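Local coordinates for ethyl tert-butyl ether degradation EthD protein (Ralstonia eutropha JMP134, PDB 3BF4) that is of unknown function but has a ferredoxin-like fold and belongs to the EthD family, for which an oxidoreductase role is tentatively inferred, at residues V23-P28 against I111-Q116. The protein carries 3 engineered substitutions. Residues are numbered along the deposited sequence; the frame is centred on the assembly and turned at random.
With EDO (1,2-ethanediol), chain C.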
ATOM      1  N   VAL A  23      -7.767   3.348   0.503  1.00 55.05           N
ATOM      2  CA  VAL A  23      -7.953   2.957   1.902  1.00 54.87           C
ATOM      3  C   VAL A  23      -7.114   1.681   2.078  1.00 56.25           C
ATOM      4  O   VAL A  23      -7.403   0.674   1.454  1.00 56.73           O
ATOM      5  CB  VAL A  23      -9.424   2.695   2.258  1.00 55.92           C
ATOM      6  CG1 VAL A  23      -9.556   2.278   3.734  1.00 53.69           C
ATOM      7  CG2 VAL A  23     -10.279   3.932   1.965  1.00 54.17           C
ATOM      8  N   ASN A  24      -6.100   1.754   2.929  1.00 54.99           N
ATOM      9  CA  ASN A  24      -5.165   0.675   3.213  1.00 54.67           C
ATOM     10  C   ASN A  24      -5.503  -0.015   4.530  1.00 54.84           C
ATOM     11  O   ASN A  24      -5.675   0.669   5.541  1.00 53.01           O
ATOM     12  CB  ASN A  24      -3.751   1.262   3.361  1.00 55.32           C
ATOM     13  CG  ASN A  24      -3.266   1.958   2.093  1.00 59.69           C
ATOM     14  OD1 ASN A  24      -3.157   1.332   1.056  1.00 63.10           O
ATOM     15  ND2 ASN A  24      -2.952   3.248   2.190  1.00 64.28           N
ATOM     16  N   VAL A  25      -5.641  -1.347   4.512  1.00 53.97           N
ATOM     17  CA  VAL A  25      -5.824  -2.137   5.742  1.00 52.75           C
ATOM     18  C   VAL A  25      -4.576  -3.019   5.774  1.00 52.88           C
ATOM     19  O   VAL A  25      -4.306  -3.748   4.815  1.00 51.57           O
ATOM     20  CB  VAL A  25      -7.099  -2.957   5.753  1.00 52.88           C
ATOM     21  CG1 VAL A  25      -7.268  -3.645   7.121  1.00 50.66           C
ATOM     22  CG2 VAL A  25      -8.301  -2.073   5.437  1.00 55.37           C
HETATM   23  N   MSE A  26      -3.808  -2.913   6.855  1.00 52.56           N
HETATM   24  CA  MSE A  26      -2.495  -3.543   6.968  1.00 53.52           C
HETATM   25  C   MSE A  26      -2.378  -4.295   8.288  1.00 54.18           C
HETATM   26  O   MSE A  26      -2.420  -3.680   9.351  1.00 54.31           O
HETATM   27  CB  MSE A  26      -1.445  -2.443   6.844  1.00 52.37           C
HETATM   28  CG  MSE A  26      -1.630  -1.611   5.576  1.00 57.51           C
HETATM   29 SE   MSE A  26      -0.536  -0.038   5.456  0.75 56.07          SE
HETATM   30  CE  MSE A  26      -1.184   0.938   7.019  1.00 58.18           C
ATOM     31  N   TYR A  27      -2.243  -5.622   8.204  1.00 53.66           N
ATOM     32  CA  TYR A  27      -2.208  -6.502   9.377  1.00 53.65           C
ATOM     33  C   TYR A  27      -0.763  -6.779   9.739  1.00 54.27           C
ATOM     34  O   TYR A  27      -0.104  -7.487   8.983  1.00 54.03           O
ATOM     35  CB  TYR A  27      -2.941  -7.816   9.081  1.00 53.22           C
ATOM     36  CG  TYR A  27      -4.416  -7.635   8.830  1.00 53.27           C
ATOM     37  CD1 TYR A  27      -5.348  -7.816   9.860  1.00 56.15           C
ATOM     38  CD2 TYR A  27      -4.891  -7.264   7.563  1.00 53.70           C
ATOM     39  CE1 TYR A  27      -6.726  -7.648   9.632  1.00 56.49           C
ATOM     40  CE2 TYR A  27      -6.252  -7.089   7.324  1.00 51.01           C
ATOM     41  CZ  TYR A  27      -7.168  -7.276   8.362  1.00 56.91           C
ATOM     42  OH  TYR A  27      -8.512  -7.108   8.129  1.00 60.04           O
ATOM     43  N   PRO A  28      -0.263  -6.221  10.874  1.00 54.16           N
ATOM     44  CA  PRO A  28       1.124  -6.450  11.268  1.00 55.48           C
ATOM     45  C   PRO A  28       1.450  -7.933  11.480  1.00 56.10           C
ATOM     46  O   PRO A  28       0.614  -8.677  12.023  1.00 56.33           O
ATOM     47  CB  PRO A  28       1.245  -5.708  12.607  1.00 55.19           C
ATOM     48  CG  PRO A  28       0.161  -4.752  12.623  1.00 54.42           C
ATOM     49  CD  PRO A  28      -0.948  -5.371  11.873  1.00 54.06           C
ATOM     50  N   ILE A 111      -5.397 -10.484  14.681  1.00 53.85           N
ATOM     51  CA  ILE A 111      -4.512  -9.326  14.506  1.00 53.90           C
ATOM     52  C   ILE A 111      -5.367  -8.075  14.248  1.00 53.42           C
ATOM     53  O   ILE A 111      -6.208  -8.082  13.350  1.00 53.88           O
ATOM     54  CB  ILE A 111      -3.509  -9.542  13.323  1.00 54.76           C
ATOM     55  CG1 ILE A 111      -2.641 -10.797  13.575  1.00 52.48           C
ATOM     56  CG2 ILE A 111      -2.639  -8.295  13.123  1.00 50.94           C
ATOM     57  CD1 ILE A 111      -1.611 -11.106  12.489  1.00 51.52           C
ATOM     58  N   ALA A 112      -5.144  -7.029  15.049  1.00 53.37           N
ATOM     59  CA  ALA A 112      -5.817  -5.734  14.883  1.00 54.75           C
ATOM     60  C   ALA A 112      -5.072  -5.011  13.740  1.00 55.69           C
ATOM     61  O   ALA A 112      -3.857  -4.779  13.854  1.00 55.61           O
ATOM     62  CB  ALA A 112      -5.756  -4.903  16.175  1.00 51.86           C
ATOM     63  N   PRO A 113      -5.774  -4.685  12.636  1.00 56.72           N
ATOM     64  CA  PRO A 113      -5.100  -4.006  11.536  1.00 57.71           C
ATOM     65  C   PRO A 113      -4.878  -2.513  11.766  1.00 59.09           C
ATOM     66  O   PRO A 113      -5.531  -1.890  12.619  1.00 59.34           O
ATOM     67  CB  PRO A 113      -6.064  -4.201  10.362  1.00 57.95           C
ATOM     68  CG  PRO A 113      -7.377  -4.313  10.986  1.00 60.09           C
ATOM     69  CD  PRO A 113      -7.199  -4.916  12.334  1.00 57.17           C
ATOM     70  N   VAL A 114      -3.921  -1.978  11.015  1.00 59.52           N
ATOM     71  CA  VAL A 114      -3.639  -0.547  10.947  1.00 57.90           C
ATOM     72  C   VAL A 114      -4.404  -0.099   9.687  1.00 56.41           C
ATOM     73  O   VAL A 114      -4.299  -0.740   8.636  1.00 55.03           O
ATOM     74  CB  VAL A 114      -2.139  -0.263  10.840  1.00 58.69           C
ATOM     75  CG1 VAL A 114      -1.866   1.242  10.728  1.00 58.69           C
ATOM     76  CG2 VAL A 114      -1.399  -0.851  12.047  1.00 57.83           C
ATOM     77  N   LEU A 115      -5.209   0.953   9.824  1.00 54.89           N
ATOM     78  CA  LEU A 115      -5.987   1.517   8.737  1.00 54.50           C
ATOM     79  C   LEU A 115      -5.459   2.898   8.405  1.00 52.68           C
ATOM     80  O   LEU A 115      -5.210   3.704   9.304  1.00 49.63           O
ATOM     81  CB  LEU A 115      -7.474   1.583   9.101  1.00 56.02           C
ATOM     82  CG  LEU A 115      -8.438   2.041   7.976  1.00 61.18           C
ATOM     83  CD1 LEU A 115      -9.787   1.315   8.054  1.00 68.50           C
ATOM     84  CD2 LEU A 115      -8.659   3.577   7.922  1.00 69.24           C
ATOM     85  N   GLN A 116      -5.322   3.164   7.111  1.00 52.35           N
ATOM     86  CA  GLN A 116      -4.865   4.444   6.598  1.00 55.24           C
ATOM     87  C   GLN A 116      -5.618   4.857   5.346  1.00 52.85           C
ATOM     88  O   GLN A 116      -5.868   4.025   4.485  1.00 53.01           O
ATOM     89  CB  GLN A 116      -3.364   4.352   6.246  1.00 57.84           C
ATOM     90  CG  GLN A 116      -2.816   5.566   5.494  1.00 59.21           C
ATOM     91  CD  GLN A 116      -1.329   5.753   5.560  1.00 55.00           C
ATOM     92  OE1 GLN A 116      -0.665   5.288   6.478  1.00 55.02           O
ATOM     93  NE2 GLN A 116      -0.809   6.528   4.619  1.00 52.88           N
TER
HETATM   94  C1  EDO C 109     -10.240  -5.671   4.955  1.00 52.25           C
HETATM   95  O1  EDO C 109      -8.972  -5.934   5.588  1.00 48.24           O
HETATM   96  C2  EDO C 109     -11.267  -5.048   5.905  1.00 47.90           C
HETATM   97  O2  EDO C 109     -11.017  -5.422   7.264  1.00 50.81           O
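Pro113 lays its CB over one face of the Tyr27 ring, a CH-pi contact with CB 3.7 Å from the ring centroid. The same CB meets Val25 CG1 at 3.5 Å, so one proline carbon packs into the corner between the valine methyl and the tyrosine ring. Val25 CG1 stands anti to its own N (chi1 -175°), and that torsion turns the methyl to Pro113 and to a bound 1,2-ethanediol. In the plane of the tyrosine ring, Ile111 O sits at one edge; Tyr27 OH hydrogen-bonds the diol O1 at 2.8 Å and also Tyr108 OH. The diol, probably from the crystallisation liquor, is held by Tyr40 OH as well. Four backbone hydrogen bonds join the strands antiparallel, two each for the pairs Asn24-Gln116 and Met26-Val114; the straightest runs from Val114 N to Met26 O (176°). On the face carrying these four side chains, selenomethionine Met26 bends at chi3 (-61°), bringing CE to 3.8 Å from Val114 CG1. The Asn24 and Gln116 side chains run side by side, with Asn24 ND2 4.0 Å from Gln116 CG. Asn24 OD1 takes a hydrogen bond from Lys22 NZ, while Asn24 ND2 bonds Glu62 of the second subunit and Gln116 NE2 the Phe76 carbonyl there. Further along, Pro28 CD packs on Ile111 CG2 at 3.6 Å. Strand 21-28 thus runs between 76-84 and 114-120, outermost in this chain's ferredoxin-like sheet, with Tyr27 meeting Tyr40 of helix 37-52 edge-to-face.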